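Long-range contacts in toxin-antitoxin system toxin HepN family (PDB 6M6U), which acts as the mRNA-cleaving, growth-arresting toxin of a type VII toxin-antitoxin system and is neutralized by its cognate antitoxin MntA, mostly through tri-AMPylation: residues B[49-54]-B[71-76]; B[88-93]-B[121-126]. All blocks are in the same frame, centred on the assembly; numbering follows the deposited sequence.

Contact 1: B[49-54]-B[71-76]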
ATOM      1  N   ALA B  49     -18.603 -36.378 -22.179  1.00 48.79           N
ATOM      2  CA  ALA B  49     -17.768 -36.614 -23.352  1.00 50.48           C
ATOM      3  C   ALA B  49     -18.263 -35.808 -24.549  1.00 53.09           C
ATOM      4  O   ALA B  49     -17.456 -35.271 -25.318  1.00 54.51           O
ATOM      5  CB  ALA B  49     -17.724 -38.106 -23.674  1.00 51.64           C
ATOM      6  N   CYS B  50     -19.586 -35.692 -24.713  1.00 49.38           N
ATOM      7  CA  CYS B  50     -20.124 -34.862 -25.789  1.00 52.19           C
ATOM      8  C   CYS B  50     -19.821 -33.390 -25.557  1.00 53.01           C
ATOM      9  O   CYS B  50     -19.477 -32.665 -26.498  1.00 51.48           O
ATOM     10  CB  CYS B  50     -21.632 -35.066 -25.915  1.00 59.60           C
ATOM     11  SG  CYS B  50     -22.122 -36.639 -26.645  1.00 64.66           S
ATOM     12  N   ILE B  51     -19.962 -32.930 -24.312  1.00 53.76           N
ATOM     13  CA  ILE B  51     -19.699 -31.534 -23.993  1.00 49.92           C
ATOM     14  C   ILE B  51     -18.223 -31.207 -24.197  1.00 48.12           C
ATOM     15  O   ILE B  51     -17.877 -30.129 -24.696  1.00 46.84           O
ATOM     16  CB  ILE B  51     -20.168 -31.231 -22.560  1.00 50.49           C
ATOM     17  CG1 ILE B  51     -21.696 -31.305 -22.492  1.00 47.38           C
ATOM     18  CG2 ILE B  51     -19.666 -29.864 -22.094  1.00 47.84           C
ATOM     19  CD1 ILE B  51     -22.240 -31.385 -21.090  1.00 43.75           C
ATOM     20  N   ASP B  52     -17.331 -32.134 -23.834  1.00 40.76           N
ATOM     21  CA  ASP B  52     -15.905 -31.889 -24.018  1.00 43.04           C
ATOM     22  C   ASP B  52     -15.559 -31.742 -25.494  1.00 48.85           C
ATOM     23  O   ASP B  52     -14.723 -30.910 -25.861  1.00 51.87           O
ATOM     24  CB  ASP B  52     -15.083 -33.012 -23.387  1.00 55.10           C
ATOM     25  CG  ASP B  52     -15.126 -32.992 -21.867  1.00 66.27           C
ATOM     26  OD1 ASP B  52     -15.637 -32.006 -21.288  1.00 71.17           O
ATOM     27  OD2 ASP B  52     -14.641 -33.967 -21.251  1.00 70.14           O
ATOM     28  N   ILE B  53     -16.189 -32.546 -26.354  1.00 49.78           N
ATOM     29  CA  ILE B  53     -16.011 -32.389 -27.795  1.00 48.84           C
ATOM     30  C   ILE B  53     -16.466 -31.005 -28.234  1.00 45.75           C
ATOM     31  O   ILE B  53     -15.768 -30.303 -28.976  1.00 44.79           O
ATOM     32  CB  ILE B  53     -16.775 -33.492 -28.553  1.00 48.70           C
ATOM     33  CG1 ILE B  53     -16.101 -34.850 -28.356  1.00 53.64           C
ATOM     34  CG2 ILE B  53     -16.910 -33.142 -30.029  1.00 47.11           C
ATOM     35  CD1 ILE B  53     -17.020 -36.016 -28.637  1.00 54.85           C
ATOM     36  N   ALA B  54     -17.653 -30.598 -27.782  1.00 42.94           N
ATOM     37  CA  ALA B  54     -18.194 -29.297 -28.157  1.00 45.71           C
ATOM     38  C   ALA B  54     -17.279 -28.169 -27.696  1.00 48.27           C
ATOM     39  O   ALA B  54     -16.906 -27.296 -28.490  1.00 49.55           O
ATOM     40  CB  ALA B  54     -19.594 -29.133 -27.569  1.00 45.68           C
ATOM     41  N   ASP B  71     -25.042 -24.068 -24.132  1.00 62.62           N
ATOM     42  CA  ASP B  71     -24.618 -23.031 -25.063  1.00 63.34           C
ATOM     43  C   ASP B  71     -23.478 -23.498 -25.956  1.00 61.66           C
ATOM     44  O   ASP B  71     -23.295 -22.953 -27.051  1.00 65.99           O
ATOM     45  CB  ASP B  71     -24.194 -21.780 -24.292  1.00 67.42           C
ATOM     46  CG  ASP B  71     -24.009 -20.575 -25.193  1.00 78.29           C
ATOM     47  OD1 ASP B  71     -23.013 -19.843 -25.011  1.00 87.56           O
ATOM     48  OD2 ASP B  71     -24.857 -20.348 -26.085  1.00 80.02           O
ATOM     49  N   SER B  72     -22.712 -24.499 -25.515  1.00 57.48           N
ATOM     50  CA  SER B  72     -21.653 -25.044 -26.356  1.00 54.95           C
ATOM     51  C   SER B  72     -22.230 -25.826 -27.527  1.00 57.51           C
ATOM     52  O   SER B  72     -21.673 -25.796 -28.630  1.00 57.61           O
ATOM     53  CB  SER B  72     -20.725 -25.925 -25.524  1.00 50.34           C
ATOM     54  OG  SER B  72     -19.541 -26.214 -26.242  1.00 55.06           O
ATOM     55  N   PHE B  73     -23.333 -26.549 -27.305  1.00 57.37           N
ATOM     56  CA  PHE B  73     -24.037 -27.171 -28.423  1.00 56.39           C
ATOM     57  C   PHE B  73     -24.713 -26.120 -29.291  1.00 58.99           C
ATOM     58  O   PHE B  73     -24.725 -26.238 -30.522  1.00 63.42           O
ATOM     59  CB  PHE B  73     -25.068 -28.182 -27.918  1.00 50.31           C
ATOM     60  CG  PHE B  73     -24.468 -29.370 -27.233  1.00 47.06           C
ATOM     61  CD1 PHE B  73     -23.556 -30.177 -27.892  1.00 47.06           C
ATOM     62  CD2 PHE B  73     -24.819 -29.686 -25.933  1.00 50.46           C
ATOM     63  CE1 PHE B  73     -23.000 -31.276 -27.267  1.00 50.44           C
ATOM     64  CE2 PHE B  73     -24.270 -30.786 -25.302  1.00 55.43           C
ATOM     65  CZ  PHE B  73     -23.359 -31.584 -25.972  1.00 55.16           C
ATOM     66  N   THR B  74     -25.288 -25.090 -28.663  1.00 58.27           N
ATOM     67  CA  THR B  74     -25.923 -24.017 -29.421  1.00 60.40           C
ATOM     68  C   THR B  74     -24.945 -23.380 -30.400  1.00 66.21           C
ATOM     69  O   THR B  74     -25.290 -23.143 -31.563  1.00 74.29           O
ATOM     70  CB  THR B  74     -26.492 -22.965 -28.469  1.00 59.58           C
ATOM     71  OG1 THR B  74     -27.519 -23.552 -27.661  1.00 66.65           O
ATOM     72  CG2 THR B  74     -27.073 -21.797 -29.244  1.00 58.04           C
ATOM     73  N   LEU B  75     -23.710 -23.117 -29.956  1.00 59.83           N
ATOM     74  CA  LEU B  75     -22.725 -22.485 -30.831  1.00 55.58           C
ATOM     75  C   LEU B  75     -22.350 -23.389 -32.001  1.00 54.59           C
ATOM     76  O   LEU B  75     -22.111 -22.905 -33.113  1.00 55.41           O
ATOM     77  CB  LEU B  75     -21.475 -22.094 -30.042  1.00 54.03           C
ATOM     78  CG  LEU B  75     -21.612 -20.925 -29.056  1.00 61.83           C
ATOM     79  CD1 LEU B  75     -20.272 -20.620 -28.393  1.00 61.81           C
ATOM     80  CD2 LEU B  75     -22.153 -19.679 -29.749  1.00 66.56           C
ATOM     81  N   LEU B  76     -22.274 -24.703 -31.773  1.00 51.93           N
ATOM     82  CA  LEU B  76     -22.009 -25.620 -32.880  1.00 56.71           C
ATOM     83  C   LEU B  76     -23.130 -25.581 -33.910  1.00 61.55           C
ATOM     84  O   LEU B  76     -22.880 -25.699 -35.117  1.00 61.70           O
ATOM     85  CB  LEU B  76     -21.824 -27.046 -32.366  1.00 53.25           C
ATOM     86  CG  LEU B  76     -20.667 -27.320 -31.404  1.00 54.38           C
ATOM     87  CD1 LEU B  76     -20.771 -28.741 -30.878  1.00 52.96           C
ATOM     88  CD2 LEU B  76     -19.326 -27.100 -32.096  1.00 56.70           C
TER
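Cys50 meets the Phe73 ring at its edge: CB lies in the ring plane, 3.9 Å from Phe73 CZ, while the carbonyl O of Cys50 sits 3.9 Å from Phe73 CE1. One residue on, Ile51 crosses the Phe73 side chain at about a right angle, and its CG1 comes within 3.8 Å of Phe73 CE2. With CG anti to the carbonyl carbon (chi1 -66°), the Phe73 side chain leaves its helix on the side of Cys50 and Ile51. Between the segments the backbones come nearest at Ala54 and Ser72, the CB of Ala54 pointing at helix 69-78. That methyl touches three side chains: Ser72 OG at 3.2 Å, Leu76 CD1 at 3.5 Å and, more loosely, Phe73 CE1 at 4.0 Å. Ser72 OG touches the methyl while hydrogen-bonding to Asn55 OD1, one residue beyond the segment. Every touching residue is buried; Ile51 also packs on Arg97, an active-site residue by similarity, and on Gln112 of the antitoxin chain. With axes 9.3 Å apart at 51°, the contact is largely apolar helix-helix packing that seats the short helix 69-78 on the long helix 33-60 of the all-helical HEPN-type fold.

Contact 2: B[88-93]-B[121-126]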
ATOM      1  N   ASP B  88     -30.738 -29.572 -30.120  1.00 68.48           N
ATOM      2  CA  ASP B  88     -31.785 -29.478 -29.107  1.00 73.56           C
ATOM      3  C   ASP B  88     -31.912 -30.769 -28.308  1.00 70.29           C
ATOM      4  O   ASP B  88     -32.179 -30.732 -27.101  1.00 68.86           O
ATOM      5  CB  ASP B  88     -33.114 -29.117 -29.767  1.00 79.84           C
ATOM      6  CG  ASP B  88     -33.181 -27.658 -30.176  1.00 87.27           C
ATOM      7  OD1 ASP B  88     -32.118 -26.999 -30.225  1.00 90.96           O
ATOM      8  OD2 ASP B  88     -34.296 -27.167 -30.449  1.00 89.25           O
ATOM      9  N   ASN B  89     -31.717 -31.919 -28.957  1.00 70.09           N
ATOM     10  CA  ASN B  89     -31.810 -33.192 -28.248  1.00 70.34           C
ATOM     11  C   ASN B  89     -30.663 -33.354 -27.261  1.00 64.71           C
ATOM     12  O   ASN B  89     -30.871 -33.766 -26.113  1.00 60.81           O
ATOM     13  CB  ASN B  89     -31.835 -34.354 -29.242  1.00 74.25           C
ATOM     14  CG  ASN B  89     -33.204 -34.561 -29.861  1.00 79.03           C
ATOM     15  OD1 ASN B  89     -34.217 -34.099 -29.331  1.00 76.48           O
ATOM     16  ND2 ASN B  89     -33.241 -35.268 -30.985  1.00 81.95           N
ATOM     17  N   LEU B  90     -29.437 -33.043 -27.695  1.00 60.34           N
ATOM     18  CA  LEU B  90     -28.295 -33.102 -26.789  1.00 57.97           C
ATOM     19  C   LEU B  90     -28.491 -32.173 -25.599  1.00 60.55           C
ATOM     20  O   LEU B  90     -28.129 -32.515 -24.467  1.00 59.65           O
ATOM     21  CB  LEU B  90     -27.007 -32.747 -27.535  1.00 53.79           C
ATOM     22  CG  LEU B  90     -26.588 -33.661 -28.682  1.00 54.54           C
ATOM     23  CD1 LEU B  90     -25.318 -33.135 -29.304  1.00 55.30           C
ATOM     24  CD2 LEU B  90     -26.403 -35.090 -28.205  1.00 59.32           C
ATOM     25  N   LYS B  91     -29.083 -30.997 -25.829  1.00 62.73           N
ATOM     26  CA  LYS B  91     -29.281 -30.053 -24.736  1.00 65.36           C
ATOM     27  C   LYS B  91     -30.299 -30.561 -23.720  1.00 70.55           C
ATOM     28  O   LYS B  91     -30.136 -30.320 -22.517  1.00 73.67           O
ATOM     29  CB  LYS B  91     -29.691 -28.684 -25.287  1.00 60.86           C
ATOM     30  CG  LYS B  91     -28.539 -27.944 -25.967  1.00 59.62           C
ATOM     31  CD  LYS B  91     -29.023 -26.800 -26.848  1.00 62.74           C
ATOM     32  CE  LYS B  91     -29.769 -25.749 -26.041  1.00 69.84           C
ATOM     33  NZ  LYS B  91     -30.217 -24.598 -26.884  1.00 70.70           N
ATOM     34  N   LYS B  92     -31.344 -31.276 -24.162  1.00 70.33           N
ATOM     35  CA  LYS B  92     -32.286 -31.831 -23.191  1.00 70.68           C
ATOM     36  C   LYS B  92     -31.750 -33.108 -22.548  1.00 66.51           C
ATOM     37  O   LYS B  92     -32.175 -33.462 -21.437  1.00 68.67           O
ATOM     38  CB  LYS B  92     -33.669 -32.059 -23.828  1.00 74.26           C
ATOM     39  CG  LYS B  92     -33.707 -32.704 -25.198  1.00 79.69           C
ATOM     40  CD  LYS B  92     -35.096 -32.549 -25.820  1.00 84.74           C
ATOM     41  CE  LYS B  92     -36.207 -32.810 -24.810  1.00 88.20           C
ATOM     42  NZ  LYS B  92     -36.406 -34.269 -24.579  1.00 90.61           N
ATOM     43  N   MET B  93     -30.814 -33.798 -23.211  1.00 60.17           N
ATOM     44  CA  MET B  93     -30.045 -34.834 -22.527  1.00 57.76           C
ATOM     45  C   MET B  93     -29.336 -34.272 -21.299  1.00 59.62           C
ATOM     46  O   MET B  93     -29.426 -34.837 -20.200  1.00 64.14           O
ATOM     47  CB  MET B  93     -29.027 -35.447 -23.476  1.00 59.75           C
ATOM     48  CG  MET B  93     -29.605 -36.374 -24.511  1.00 68.06           C
ATOM     49  SD  MET B  93     -29.759 -38.036 -23.841  1.00 72.88           S
ATOM     50  CE  MET B  93     -29.461 -39.000 -25.317  1.00 74.45           C
ATOM     51  N   GLU B 121     -29.317 -42.970 -29.693  1.00 78.56           N
ATOM     52  CA  GLU B 121     -28.884 -42.700 -31.061  1.00 79.65           C
ATOM     53  C   GLU B 121     -28.396 -41.267 -31.235  1.00 72.53           C
ATOM     54  O   GLU B 121     -27.604 -40.997 -32.143  1.00 68.50           O
ATOM     55  CB  GLU B 121     -30.024 -42.984 -32.041  1.00 85.86           C
ATOM     56  CG  GLU B 121     -30.081 -44.418 -32.554  1.00 95.67           C
ATOM     57  CD  GLU B 121     -30.694 -45.392 -31.559  1.00103.93           C
ATOM     58  OE1 GLU B 121     -30.780 -46.593 -31.889  1.00107.76           O
ATOM     59  OE2 GLU B 121     -31.095 -44.963 -30.455  1.00106.62           O
ATOM     60  N   ASP B 122     -28.864 -40.337 -30.393  1.00 71.94           N
ATOM     61  CA  ASP B 122     -28.392 -38.957 -30.477  1.00 71.49           C
ATOM     62  C   ASP B 122     -26.892 -38.873 -30.227  1.00 65.33           C
ATOM     63  O   ASP B 122     -26.175 -38.164 -30.942  1.00 66.10           O
ATOM     64  CB  ASP B 122     -29.150 -38.074 -29.485  1.00 75.21           C
ATOM     65  CG  ASP B 122     -30.637 -37.996 -29.785  1.00 81.42           C
ATOM     66  OD1 ASP B 122     -31.028 -38.275 -30.939  1.00 88.19           O
ATOM     67  OD2 ASP B 122     -31.413 -37.651 -28.868  1.00 78.82           O
ATOM     68  N   PHE B 123     -26.400 -39.595 -29.217  1.00 63.62           N
ATOM     69  CA  PHE B 123     -24.963 -39.676 -28.987  1.00 64.94           C
ATOM     70  C   PHE B 123     -24.239 -40.237 -30.203  1.00 69.43           C
ATOM     71  O   PHE B 123     -23.188 -39.725 -30.602  1.00 69.70           O
ATOM     72  CB  PHE B 123     -24.675 -40.542 -27.759  1.00 64.57           C
ATOM     73  CG  PHE B 123     -25.156 -39.952 -26.465  1.00 64.97           C
ATOM     74  CD1 PHE B 123     -24.903 -38.626 -26.153  1.00 57.93           C
ATOM     75  CD2 PHE B 123     -25.862 -40.729 -25.557  1.00 68.78           C
ATOM     76  CE1 PHE B 123     -25.341 -38.084 -24.960  1.00 54.62           C
ATOM     77  CE2 PHE B 123     -26.305 -40.192 -24.359  1.00 68.09           C
ATOM     78  CZ  PHE B 123     -26.044 -38.865 -24.063  1.00 64.79           C
ATOM     79  N   GLU B 124     -24.788 -41.297 -30.804  1.00 75.08           N
ATOM     80  CA  GLU B 124     -24.140 -41.917 -31.956  1.00 75.31           C
ATOM     81  C   GLU B 124     -24.242 -41.030 -33.190  1.00 70.92           C
ATOM     82  O   GLU B 124     -23.301 -40.959 -33.990  1.00 70.00           O
ATOM     83  CB  GLU B 124     -24.754 -43.292 -32.217  1.00 78.88           C
ATOM     84  CG  GLU B 124     -24.922 -44.115 -30.951  1.00 83.56           C
ATOM     85  CD  GLU B 124     -24.585 -45.577 -31.147  1.00 90.14           C
ATOM     86  OE1 GLU B 124     -25.491 -46.355 -31.507  1.00 92.22           O
ATOM     87  OE2 GLU B 124     -23.407 -45.942 -30.945  1.00 93.26           O
ATOM     88  N   GLN B 125     -25.374 -40.341 -33.354  1.00 69.93           N
ATOM     89  CA  GLN B 125     -25.509 -39.372 -34.437  1.00 71.38           C
ATOM     90  C   GLN B 125     -24.516 -38.225 -34.273  1.00 73.20           C
ATOM     91  O   GLN B 125     -23.923 -37.760 -35.254  1.00 74.83           O
ATOM     92  CB  GLN B 125     -26.946 -38.850 -34.476  1.00 74.75           C
ATOM     93  CG  GLN B 125     -27.287 -37.971 -35.666  1.00 79.08           C
ATOM     94  CD  GLN B 125     -28.726 -37.487 -35.630  1.00 79.83           C
ATOM     95  OE1 GLN B 125     -29.580 -38.089 -34.975  1.00 79.01           O
ATOM     96  NE2 GLN B 125     -29.000 -36.390 -36.327  1.00 79.33           N
ATOM     97  N   PHE B 126     -24.318 -37.762 -33.037  1.00 71.46           N
ATOM     98  CA  PHE B 126     -23.325 -36.723 -32.772  1.00 68.13           C
ATOM     99  C   PHE B 126     -21.915 -37.216 -33.076  1.00 69.81           C
ATOM    100  O   PHE B 126     -21.090 -36.467 -33.613  1.00 66.65           O
ATOM    101  CB  PHE B 126     -23.448 -36.268 -31.315  1.00 65.70           C
ATOM    102  CG  PHE B 126     -22.426 -35.255 -30.899  1.00 67.46           C
ATOM    103  CD1 PHE B 126     -22.517 -33.942 -31.327  1.00 70.08           C
ATOM    104  CD2 PHE B 126     -21.388 -35.608 -30.053  1.00 68.64           C
ATOM    105  CE1 PHE B 126     -21.580 -33.002 -30.930  1.00 69.25           C
ATOM    106  CE2 PHE B 126     -20.448 -34.673 -29.654  1.00 65.54           C
ATOM    107  CZ  PHE B 126     -20.546 -33.369 -30.093  1.00 65.51           C
TER
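Part of the hydrophobic core of the HepT helical bundle, this contact joins helix 84-102, whose C-terminal part carries Arg97 to His102 of the RX(4)HXY motif, to helix 120-131 near the C-terminus. Met93 and Phe123 reach toward each other tip to tip. The methionine chain bends at chi2 (-86°) and again at chi3, and its methyl CE lies over one face of the ring, offset toward the rim, 3.5 Å from Phe123 CE2. This is a CH-pi contact, with Met93 CE 3.9 Å from the centroid of the Phe123 ring. Met93 SD, 3.8 Å from Phe123 CZ, stands obliquely to the same ring and makes the pair a Met-aromatic contact as well. Leu90 spreads its two methyls over different partners. Leu90 CD1 packs obliquely on the Phe126 ring and lies 3.5 Å from Phe126 CD1, the two side chains crossing at about a right angle; Leu90 CD2 approaches Phe123 CD1 more loosely, at 4.4 Å.

At the more polar margin, Asn89 and Asp122 cross with amide and carboxylate planes 16° apart. Asn89 CB is 3.3 Å from Asp122 OD2, but Asn89 ND2 stays 3.7 Å from that oxygen, and the hydrogen bond of OD2 goes to His119 ND1. Phe123 and Phe126 also pack on Cys50 of helix 33-60. With axes 10.1 Å apart, the helices form a steeply crossed pair, at 128° between their N-to-C directions, which packs helix 84-102 against helix 120-131 in the all-helical HEPN-type fold while the two phenylalanines reach helix 33-60.

Overall arrangement
Contacts 1 and 2 lie in one continuous core, their centres about 11 Å apart, and are closed one after the other along the chain. Cys50 joins them from helix 33-60: its SG is 3.5 Å from Phe123 CD1 and 3.6 Å from Phe126 CD2. A second junction pairs Phe73 CE1 with Leu90 CD1 at 3.6 Å, and at the periphery Thr74 OG1 probably hydrogen-bonds Lys91 NZ. Both contacts approach Arg97, an active-site residue by similarity: the Ile51 side chain is about 3 Å from that of Arg97, and Met93 about 6 Å. His102, the other such residue, lies about 10 Å from the Ile51 side chain.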